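Local coordinates for protein aldehyde dehydrogenase (Trypanosoma brucei, PDB 5MYP) that probably oxidises aldehydes to the corresponding carboxylic acids, with NAD+ taking up the hydride, at residues L47-E52 with T164-K169; T54-K59 with A160-K165; L78-E83 with Y129-I134. All blocks are in the same frame, centred on the assembly; numbering follows the deposited sequence. Where two conformers were deposited one is given.

Contact 1: residues L47-E52 with T164-K169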
loop_
_atom_site.group_PDB
_atom_site.type_symbol
_atom_site.label_atom_id
_atom_site.label_comp_id
_atom_site.label_asym_id
_atom_site.label_seq_id
_atom_site.Cartn_x
_atom_site.Cartn_y
_atom_site.Cartn_z
ATOM N N LEU A 47 18.000 9.269 18.995
ATOM C CA LEU A 47 18.969 10.310 18.627
ATOM C C LEU A 47 20.228 10.189 19.485
ATOM O O LEU A 47 21.347 10.214 18.957
ATOM C CB LEU A 47 18.369 11.714 18.765
ATOM C CG LEU A 47 19.255 12.924 18.455
ATOM C CD1 LEU A 47 19.834 12.841 17.060
ATOM C CD2 LEU A 47 18.449 14.203 18.620
ATOM N N ASN A 48 20.038 10.030 20.797
ATOM C CA ASN A 48 21.161 9.812 21.722
ATOM C C ASN A 48 21.938 8.534 21.383
ATOM O O ASN A 48 23.166 8.535 21.432
ATOM C CB ASN A 48 20.691 9.771 23.187
ATOM C CG ASN A 48 20.085 11.088 23.663
ATOM O OD1 ASN A 48 19.372 11.121 24.674
ATOM N ND2 ASN A 48 20.359 12.173 22.946
ATOM N N LEU A 49 21.227 7.460 21.031
ATOM C CA LEU A 49 21.863 6.210 20.565
ATOM C C LEU A 49 22.853 6.472 19.427
ATOM O O LEU A 49 23.987 5.995 19.462
ATOM C CB LEU A 49 20.807 5.186 20.117
ATOM C CG LEU A 49 21.252 3.939 19.336
ATOM C CD1 LEU A 49 22.142 3.055 20.180
ATOM C CD2 LEU A 49 20.052 3.143 18.852
ATOM N N VAL A 50 22.415 7.238 18.431
ATOM C CA VAL A 50 23.247 7.535 17.262
ATOM C C VAL A 50 24.383 8.495 17.628
ATOM O O VAL A 50 25.545 8.215 17.332
ATOM C CB VAL A 50 22.406 8.092 16.092
ATOM C CG1 VAL A 50 23.301 8.520 14.927
ATOM C CG2 VAL A 50 21.392 7.040 15.621
ATOM N N GLU A 51 24.044 9.610 18.275
ATOM C CA GLU A 51 25.027 10.665 18.579
ATOM C C GLU A 51 26.090 10.257 19.605
ATOM O O GLU A 51 27.272 10.539 19.407
ATOM C CB GLU A 51 24.326 11.946 19.038
ATOM C CG GLU A 51 23.548 12.643 17.935
ATOM C CD GLU A 51 23.027 14.010 18.352
ATOM O OE1 GLU A 51 22.718 14.212 19.548
ATOM O OE2 GLU A 51 22.918 14.893 17.478
ATOM N N GLU A 52 25.677 9.596 20.684
ATOM C CA GLU A 52 26.620 9.160 21.728
ATOM C C GLU A 52 27.558 8.048 21.263
ATOM O O GLU A 52 28.647 7.900 21.815
ATOM C CB GLU A 52 25.882 8.696 22.992
ATOM C CG GLU A 52 25.100 9.797 23.686
ATOM C CD GLU A 52 24.299 9.310 24.881
ATOM O OE1 GLU A 52 24.488 8.164 25.343
ATOM O OE2 GLU A 52 23.465 10.096 25.366
ATOM N N THR A 164 22.685 -4.342 18.705
ATOM C CA THR A 164 22.014 -5.241 19.651
ATOM C C THR A 164 22.450 -4.952 21.094
ATOM O O THR A 164 21.618 -4.943 21.993
ATOM C CB THR A 164 22.252 -6.719 19.277
ATOM O OG1 THR A 164 21.701 -6.964 17.971
ATOM C CG2 THR A 164 21.603 -7.666 20.278
ATOM N N LYS A 165 23.737 -4.691 21.300
ATOM C CA LYS A 165 24.257 -4.301 22.616
ATOM C C LYS A 165 23.690 -2.946 23.082
ATOM O O LYS A 165 23.241 -2.819 24.223
ATOM C CB LYS A 165 25.793 -4.248 22.593
ATOM C CG LYS A 165 26.430 -3.898 23.939
ATOM C CD LYS A 165 27.938 -3.719 23.859
ATOM C CE LYS A 165 28.437 -2.865 25.020
ATOM N NZ LYS A 165 29.915 -2.925 25.213
ATOM N N LEU A 166 23.706 -1.952 22.196
ATOM C CA LEU A 166 23.377 -0.568 22.575
ATOM C C LEU A 166 21.886 -0.272 22.679
ATOM O O LEU A 166 21.478 0.459 23.571
ATOM C CB LEU A 166 24.015 0.430 21.605
ATOM C CG LEU A 166 25.537 0.560 21.646
ATOM C CD1 LEU A 166 25.998 1.448 20.505
ATOM C CD2 LEU A 166 26.016 1.120 22.977
ATOM N N LEU A 167 21.081 -0.829 21.774
ATOM C CA LEU A 167 19.671 -0.429 21.645
ATOM C C LEU A 167 18.845 -0.540 22.946
ATOM O O LEU A 167 18.138 0.415 23.288
ATOM C CB LEU A 167 18.986 -1.176 20.482
ATOM C CG LEU A 167 17.580 -0.735 20.060
ATOM C CD1 LEU A 167 17.586 0.708 19.589
ATOM C CD2 LEU A 167 17.059 -1.670 18.978
ATOM N N PRO A 168 18.961 -1.670 23.689
ATOM C CA PRO A 168 18.248 -1.793 24.974
ATOM C C PRO A 168 18.564 -0.704 26.010
ATOM O O PRO A 168 17.725 -0.408 26.855
ATOM C CB PRO A 168 18.683 -3.165 25.500
ATOM C CG PRO A 168 19.096 -3.914 24.293
ATOM C CD PRO A 168 19.722 -2.894 23.387
ATOM N N LYS A 169 19.756 -0.120 25.944
ATOM C CA LYS A 169 20.129 0.983 26.837
ATOM C C LYS A 169 19.409 2.301 26.521
ATOM O O LYS A 169 19.347 3.179 27.377
ATOM C CB LYS A 169 21.657 1.136 26.865
ATOM C CG LYS A 169 22.307 -0.126 27.441
ATOM C CD LYS A 169 23.782 0.029 27.768
ATOM C CE LYS A 169 24.638 0.106 26.522
ATOM N NZ LYS A 169 26.086 0.016 26.881
#
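Leu-49 meets Leu-166 and Leu-167 where helix 36-52 packs on helix 157-170, the connection of a beta-alpha-beta crossover between the parallel strands 147-151 and 176-178. The contact joins an N-terminal helix to the crossover helix of what is, as in its family, probably the nucleotide-binding domain.

The interactions across the contact are apolar. Leu-49 contributes 78 of the 139 Å² buried and divides its two methyls between the partners. CD1 of Leu-49 lies 3.5 Å from CB of Leu-166, at the root of that side chain, whereas CD1 of Leu-166 is only grazed by the same methyl at 4.2 Å. The other branch meets its partner methyl to methyl, with Leu-49 CD2 3.5 Å from Leu-167 CD1. Leu-49 can serve both because its CB already faces helix 157-170 and CG is trans to the backbone N (chi1 168°), which carries the fork outward. Leu-167 starts less directly: its CB is not aimed at the partner helix, and its delta carbon closes the distance. The CA atoms of Leu-49 and Leu-167, 7.1 Å apart, mark the nearest CA approach of the two segments. Behind Leu-167, Val-176 and Ile-178 of strand 176-178 continue the hydrophobic layer.

Polar bonds lie at the margin. Glu-52 OE1 is hydrogen-bonded to Tyr-170 OH, a second tie between the two helices.

Within the backbone, helix 157-170 is kinked at Pro-168, whose ring nitrogen has no hydrogen to donate. The next amide takes a shorter step, Lys-169 N bonding to Leu-166 O at 3.0 Å.

Contact 2: residues T54-K59 with A160-K165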
loop_
_atom_site.group_PDB
_atom_site.type_symbol
_atom_site.label_atom_id
_atom_site.label_comp_id
_atom_site.label_asym_id
_atom_site.label_seq_id
_atom_site.Cartn_x
_atom_site.Cartn_y
_atom_site.Cartn_z
ATOM N N THR A 54 28.430 7.448 17.782
ATOM C CA THR A 54 28.811 7.676 16.379
ATOM C C THR A 54 30.180 7.080 16.038
ATOM O O THR A 54 30.326 6.440 14.992
ATOM C CB THR A 54 28.763 9.184 16.009
ATOM O OG1 THR A 54 27.398 9.604 15.913
ATOM C CG2 THR A 54 29.460 9.481 14.667
ATOM N N ASP A 55 31.167 7.286 16.916
ATOM C CA ASP A 55 32.526 6.778 16.681
ATOM C C ASP A 55 32.574 5.258 16.572
ATOM O O ASP A 55 33.167 4.726 15.635
ATOM C CB ASP A 55 33.492 7.239 17.779
ATOM C CG ASP A 55 33.762 8.744 17.741
ATOM O OD1 ASP A 55 33.410 9.422 16.752
ATOM O OD2 ASP A 55 34.343 9.254 18.719
ATOM N N GLU A 56 31.944 4.575 17.525
ATOM C CA GLU A 56 31.924 3.107 17.547
ATOM C C GLU A 56 31.096 2.502 16.402
ATOM O O GLU A 56 31.454 1.446 15.877
ATOM C CB GLU A 56 31.421 2.592 18.899
ATOM C CG GLU A 56 31.935 1.200 19.246
ATOM C CD GLU A 56 31.526 0.740 20.635
ATOM O OE1 GLU A 56 30.902 1.531 21.370
ATOM O OE2 GLU A 56 31.828 -0.420 20.991
ATOM N N PHE A 57 30.003 3.165 16.020
ATOM C CA PHE A 57 29.200 2.729 14.852
ATOM C C PHE A 57 29.999 2.827 13.544
ATOM O O PHE A 57 29.959 1.908 12.728
ATOM C CB PHE A 57 27.882 3.512 14.716
ATOM C CG PHE A 57 26.739 2.943 15.517
ATOM C CD1 PHE A 57 26.346 1.614 15.365
ATOM C CD2 PHE A 57 26.028 3.751 16.402
ATOM C CE1 PHE A 57 25.289 1.092 16.101
ATOM C CE2 PHE A 57 24.966 3.237 17.136
ATOM C CZ PHE A 57 24.597 1.907 16.981
ATOM N N CYS A 58 30.719 3.935 13.360
ATOM C CA CYS A 58 31.604 4.094 12.197
ATOM C C CYS A 58 32.682 3.005 12.146
ATOM O O CYS A 58 32.991 2.491 11.069
ATOM C CB CYS A 58 32.248 5.483 12.171
ATOM S SG CYS A 58 31.082 6.815 11.818
ATOM N N LYS A 59 33.228 2.650 13.311
ATOM C CA LYS A 59 34.214 1.565 13.412
ATOM C C LYS A 59 33.620 0.190 13.092
ATOM O O LYS A 59 34.259 -0.617 12.415
ATOM C CB LYS A 59 34.851 1.541 14.808
ATOM C CG LYS A 59 35.756 2.731 15.090
ATOM C CD LYS A 59 37.158 2.509 14.542
ATOM C CE LYS A 59 38.004 1.660 15.488
ATOM N NZ LYS A 59 39.419 1.523 15.036
ATOM N N ALA A 160 25.503 -5.309 13.605
ATOM C CA ALA A 160 24.413 -6.024 14.280
ATOM C C ALA A 160 24.718 -6.267 15.758
ATOM O O ALA A 160 23.844 -6.094 16.602
ATOM C CB ALA A 160 24.132 -7.346 13.583
ATOM N N GLU A 161 25.953 -6.664 16.061
ATOM C CA GLU A 161 26.385 -6.878 17.447
ATOM C C GLU A 161 26.307 -5.580 18.256
ATOM O O GLU A 161 25.719 -5.551 19.338
ATOM C CB GLU A 161 27.814 -7.426 17.492
ATOM C CG GLU A 161 28.292 -7.821 18.890
ATOM C CD GLU A 161 29.766 -8.186 18.938
ATOM O OE1 GLU A 161 30.579 -7.531 18.253
ATOM O OE2 GLU A 161 30.120 -9.118 19.684
ATOM N N LEU A 162 26.903 -4.516 17.723
ATOM C CA LEU A 162 26.928 -3.219 18.408
ATOM C C LEU A 162 25.521 -2.656 18.641
ATOM O O LEU A 162 25.209 -2.195 19.737
ATOM C CB LEU A 162 27.774 -2.205 17.627
ATOM C CG LEU A 162 27.989 -0.833 18.281
ATOM C CD1 LEU A 162 28.630 -0.962 19.656
ATOM C CD2 LEU A 162 28.830 0.059 17.383
ATOM N N LEU A 163 24.685 -2.687 17.606
ATOM C CA LEU A 163 23.304 -2.207 17.718
ATOM C C LEU A 163 22.504 -3.025 18.728
ATOM O O LEU A 163 21.731 -2.470 19.504
ATOM C CB LEU A 163 22.603 -2.245 16.355
ATOM C CG LEU A 163 21.165 -1.710 16.292
ATOM C CD1 LEU A 163 21.095 -0.238 16.694
ATOM C CD2 LEU A 163 20.600 -1.925 14.903
ATOM N N THR A 164 22.685 -4.342 18.705
ATOM C CA THR A 164 22.014 -5.241 19.651
ATOM C C THR A 164 22.450 -4.952 21.094
ATOM O O THR A 164 21.618 -4.943 21.993
ATOM C CB THR A 164 22.252 -6.719 19.277
ATOM O OG1 THR A 164 21.701 -6.964 17.971
ATOM C CG2 THR A 164 21.603 -7.666 20.278
ATOM N N LYS A 165 23.737 -4.691 21.300
ATOM C CA LYS A 165 24.257 -4.301 22.616
ATOM C C LYS A 165 23.690 -2.946 23.082
ATOM O O LYS A 165 23.241 -2.819 24.223
ATOM C CB LYS A 165 25.793 -4.248 22.593
ATOM C CG LYS A 165 26.430 -3.898 23.939
ATOM C CD LYS A 165 27.938 -3.719 23.859
ATOM C CE LYS A 165 28.437 -2.865 25.020
ATOM N NZ LYS A 165 29.915 -2.925 25.213
#
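The Phe-57 ring is approached obliquely by Leu-162 and Leu-163. Its CD1 lies 3.6 Å from Leu-162 CD2, while CZ, at the far end, is 4.1 Å from Leu-163 CD1. A chi1 of -86° brings the ring toward helix 157-170 although the CB of Phe-57 is not directed there. Beyond these two leucines the ring also touches Leu-131. The other flat group, the Glu-56 carboxylate, lies near Leu-162 CD1, but this side chain was modelled in two conformers and its detailed fit is doubtful.

Leu-162 lies in the middle of the contact, with 97 of the 235 Å² buried. Its CD2 comes within 3.3 Å of Glu-56 O, so this methyl packs on the backbone of the opposing helix as well as on the ring. The short segments run nearly antiparallel, at 151°, and their axes approach to 10.1 Å, a gap that Leu-162 spans with its CB pointing toward helix 54-65.

On helix 157-170, Thr-164 OG1 donates to Ala-160 O at 2.7 Å, the carbonyl one turn back. The Thr-164 amide reaches the same oxygen from the opposite face of its plane. Asn-180 ND2 also bonds to OG1.

The chemistry therefore separates: the buried Phe-57, Leu-162 and Leu-163 join the helices by dispersion, whereas the hydroxyl of Thr-164 is satisfied without the partner helix, and the carboxylate of Glu-56 lies at the exposed border.

Contact 3: residues L78-E83 with Y129-I134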
loop_
_atom_site.group_PDB
_atom_site.type_symbol
_atom_site.label_atom_id
_atom_site.label_comp_id
_atom_site.label_asym_id
_atom_site.label_seq_id
_atom_site.Cartn_x
_atom_site.Cartn_y
_atom_site.Cartn_z
ATOM N N LEU A 78 24.487 11.265 9.454
ATOM C CA LEU A 78 23.801 12.547 9.245
ATOM C C LEU A 78 22.341 12.406 8.773
ATOM O O LEU A 78 21.476 13.105 9.293
ATOM C CB LEU A 78 24.599 13.473 8.305
ATOM C CG LEU A 78 25.913 14.049 8.847
ATOM C CD1 LEU A 78 26.628 14.830 7.751
ATOM C CD2 LEU A 78 25.693 14.920 10.077
ATOM N N PRO A 79 22.061 11.513 7.797
ATOM C CA PRO A 79 20.655 11.254 7.436
ATOM C C PRO A 79 19.781 10.744 8.586
ATOM O O PRO A 79 18.625 11.144 8.688
ATOM C CB PRO A 79 20.768 10.195 6.335
ATOM C CG PRO A 79 22.064 10.494 5.686
ATOM C CD PRO A 79 22.981 10.932 6.801
ATOM N N LEU A 80 20.334 9.880 9.438
ATOM C CA LEU A 80 19.618 9.417 10.631
ATOM C C LEU A 80 19.330 10.551 11.615
ATOM O O LEU A 80 18.223 10.643 12.137
ATOM C CB LEU A 80 20.377 8.285 11.334
ATOM C CG LEU A 80 20.293 6.909 10.665
ATOM C CD1 LEU A 80 21.218 5.938 11.371
ATOM C CD2 LEU A 80 18.864 6.376 10.648
ATOM N N ARG A 81 20.323 11.403 11.862
ATOM C CA ARG A 81 20.145 12.570 12.735
ATOM C C ARG A 81 19.048 13.493 12.210
ATOM O O ARG A 81 18.165 13.905 12.967
ATOM C CB ARG A 81 21.457 13.350 12.881
ATOM C CG ARG A 81 21.421 14.422 13.951
ATOM C CD ARG A 81 22.693 15.239 13.952
ATOM N NE ARG A 81 22.701 16.208 12.855
ATOM C CZ ARG A 81 23.758 16.929 12.476
ATOM N NH1 ARG A 81 24.939 16.801 13.085
ATOM N NH2 ARG A 81 23.636 17.786 11.462
ATOM N N ASN A 82 19.097 13.791 10.914
ATOM C CA ASN A 82 18.083 14.630 10.268
ATOM C C ASN A 82 16.691 14.002 10.315
ATOM O O ASN A 82 15.702 14.712 10.486
ATOM C CB ASN A 82 18.467 14.932 8.812
ATOM C CG ASN A 82 19.729 15.779 8.698
ATOM O OD1 ASN A 82 20.121 16.477 9.635
ATOM N ND2 ASN A 82 20.376 15.709 7.541
ATOM N N GLU A 83 16.620 12.678 10.166
ATOM C CA GLU A 83 15.347 11.948 10.248
ATOM C C GLU A 83 14.710 12.072 11.631
ATOM O O GLU A 83 13.512 12.329 11.733
ATOM C CB GLU A 83 15.544 10.465 9.903
ATOM C CG GLU A 83 14.254 9.667 9.731
ATOM C CD GLU A 83 13.497 9.991 8.455
ATOM O OE1 GLU A 83 14.048 10.661 7.551
ATOM O OE2 GLU A 83 12.333 9.554 8.341
ATOM N N TYR A 129 24.040 -0.678 3.930
ATOM C CA TYR A 129 24.044 0.464 4.852
ATOM C C TYR A 129 23.310 -0.013 6.102
ATOM O O TYR A 129 22.122 0.257 6.275
ATOM C CB TYR A 129 23.394 1.692 4.219
ATOM C CG TYR A 129 24.159 2.177 3.010
ATOM C CD1 TYR A 129 25.217 3.082 3.136
ATOM C CD2 TYR A 129 23.848 1.703 1.742
ATOM C CE1 TYR A 129 25.927 3.509 2.024
ATOM C CE2 TYR A 129 24.552 2.123 0.624
ATOM C CZ TYR A 129 25.588 3.025 0.763
ATOM O OH TYR A 129 26.283 3.437 -0.356
ATOM N N PRO A 130 24.021 -0.766 6.963
ATOM C CA PRO A 130 23.366 -1.576 7.988
ATOM C C PRO A 130 22.785 -0.813 9.176
ATOM O O PRO A 130 21.972 -1.387 9.900
ATOM C CB PRO A 130 24.477 -2.530 8.439
ATOM C CG PRO A 130 25.736 -1.767 8.208
ATOM C CD PRO A 130 25.491 -0.902 7.012
ATOM N N LEU A 131 23.192 0.441 9.386
ATOM C CA LEU A 131 22.598 1.272 10.433
ATOM C C LEU A 131 21.417 2.069 9.880
ATOM O O LEU A 131 20.328 2.043 10.450
ATOM C CB LEU A 131 23.643 2.211 11.044
ATOM C CG LEU A 131 23.227 2.931 12.332
ATOM C CD1 LEU A 131 22.951 1.934 13.449
ATOM C CD2 LEU A 131 24.286 3.947 12.747
ATOM N N LEU A 132 21.638 2.768 8.768
ATOM C CA LEU A 132 20.593 3.569 8.119
ATOM C C LEU A 132 19.339 2.755 7.811
ATOM O O LEU A 132 18.232 3.157 8.162
ATOM C CB LEU A 132 21.115 4.180 6.816
ATOM C CG LEU A 132 20.162 5.092 6.034
ATOM C CD1 LEU A 132 19.952 6.394 6.785
ATOM C CD2 LEU A 132 20.691 5.346 4.628
ATOM N N LEU A 133 19.524 1.606 7.169
ATOM C CA LEU A 133 18.394 0.846 6.631
ATOM C C LEU A 133 17.717 -0.087 7.639
ATOM O O LEU A 133 16.785 -0.811 7.278
ATOM C CB LEU A 133 18.825 0.101 5.359
ATOM C CG LEU A 133 19.351 1.026 4.252
ATOM C CD1 LEU A 133 19.787 0.217 3.040
ATOM C CD2 LEU A 133 18.328 2.078 3.844
ATOM N N ILE A 134 18.178 -0.071 8.893
ATOM C CA ILE A 134 17.432 -0.656 10.013
ATOM C C ILE A 134 16.802 0.450 10.891
ATOM O O ILE A 134 15.624 0.348 11.251
ATOM C CB ILE A 134 18.303 -1.672 10.818
ATOM C CG1 ILE A 134 17.426 -2.640 11.622
ATOM C CG2 ILE A 134 19.311 -0.988 11.728
ATOM C CD1 ILE A 134 16.909 -3.812 10.819
#
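Leu-80 of helix 69-95 packs against consecutive leucines, Leu-131 and Leu-132, where the chain turns into helix 132-143. This is the close part of the contact. CD1 of Leu-80 lies 3.7 Å from the branch carbon CG of Leu-131 and 3.9 Å from its CD2, so one methyl sits at the fork of the other side chain. The CB of Leu-132 is not aimed at helix 69-95, but with CG trans to the backbone N (chi1 -178°) its CD1 swings in to 3.9 Å from Leu-80 CG. Leu-80 and Leu-131 are both buried, and Phe-57 and Ile-61 of helix 54-65 cover Leu-131 further.

Pro-79, partly exposed like Leu-132, forms the more open side, burying 22 Å² against 75 Å² for Leu-80. The distance is no greater here: the same Leu-132 CD1 serves both residues, lying 3.9 Å from Pro-79 CB. Leu-78 turns elsewhere and packs on Leu-488 of the second subunit.

Polar ties flank the leucines. Glu-76 OE1 accepts hydrogen bonds from the amides of both Leu-131 and Leu-132, and Glu-83 OE1 bonds to Gln-136 NE2. The contact is thus apolar across its middle, with carboxylates of helix 69-95 binding amide groups of the turn and of helix 132-143, which probably helps hold the turn in place, the Leu-132 side chain being about 10 Å from those of Cys-259 and Glu-223, the predicted active-site residues.

Contacts 1 and 2 are buried, about 22 and 21 Å from the chain's centre (between centres), and both use helix 157-170, packed against by the successive helices 36-52 and 54-65. Their centres are 8 Å apart, and they merge where Leu-166 CD1 reaches Phe-57 CZ at 3.8 Å. Contact 3 lies nearer the chain's centre, about 11 Å between centres, but is only partly buried. It joins different elements, helix 69-95 and the start of helix 132-143, and meets contact 2 through Phe-57 CE1 and Leu-131 CD1, 3.6 Å apart. Leucines dominate all three; contact 2 adds an aromatic ring, and contact 3 has carboxylate-amide bonds beside it.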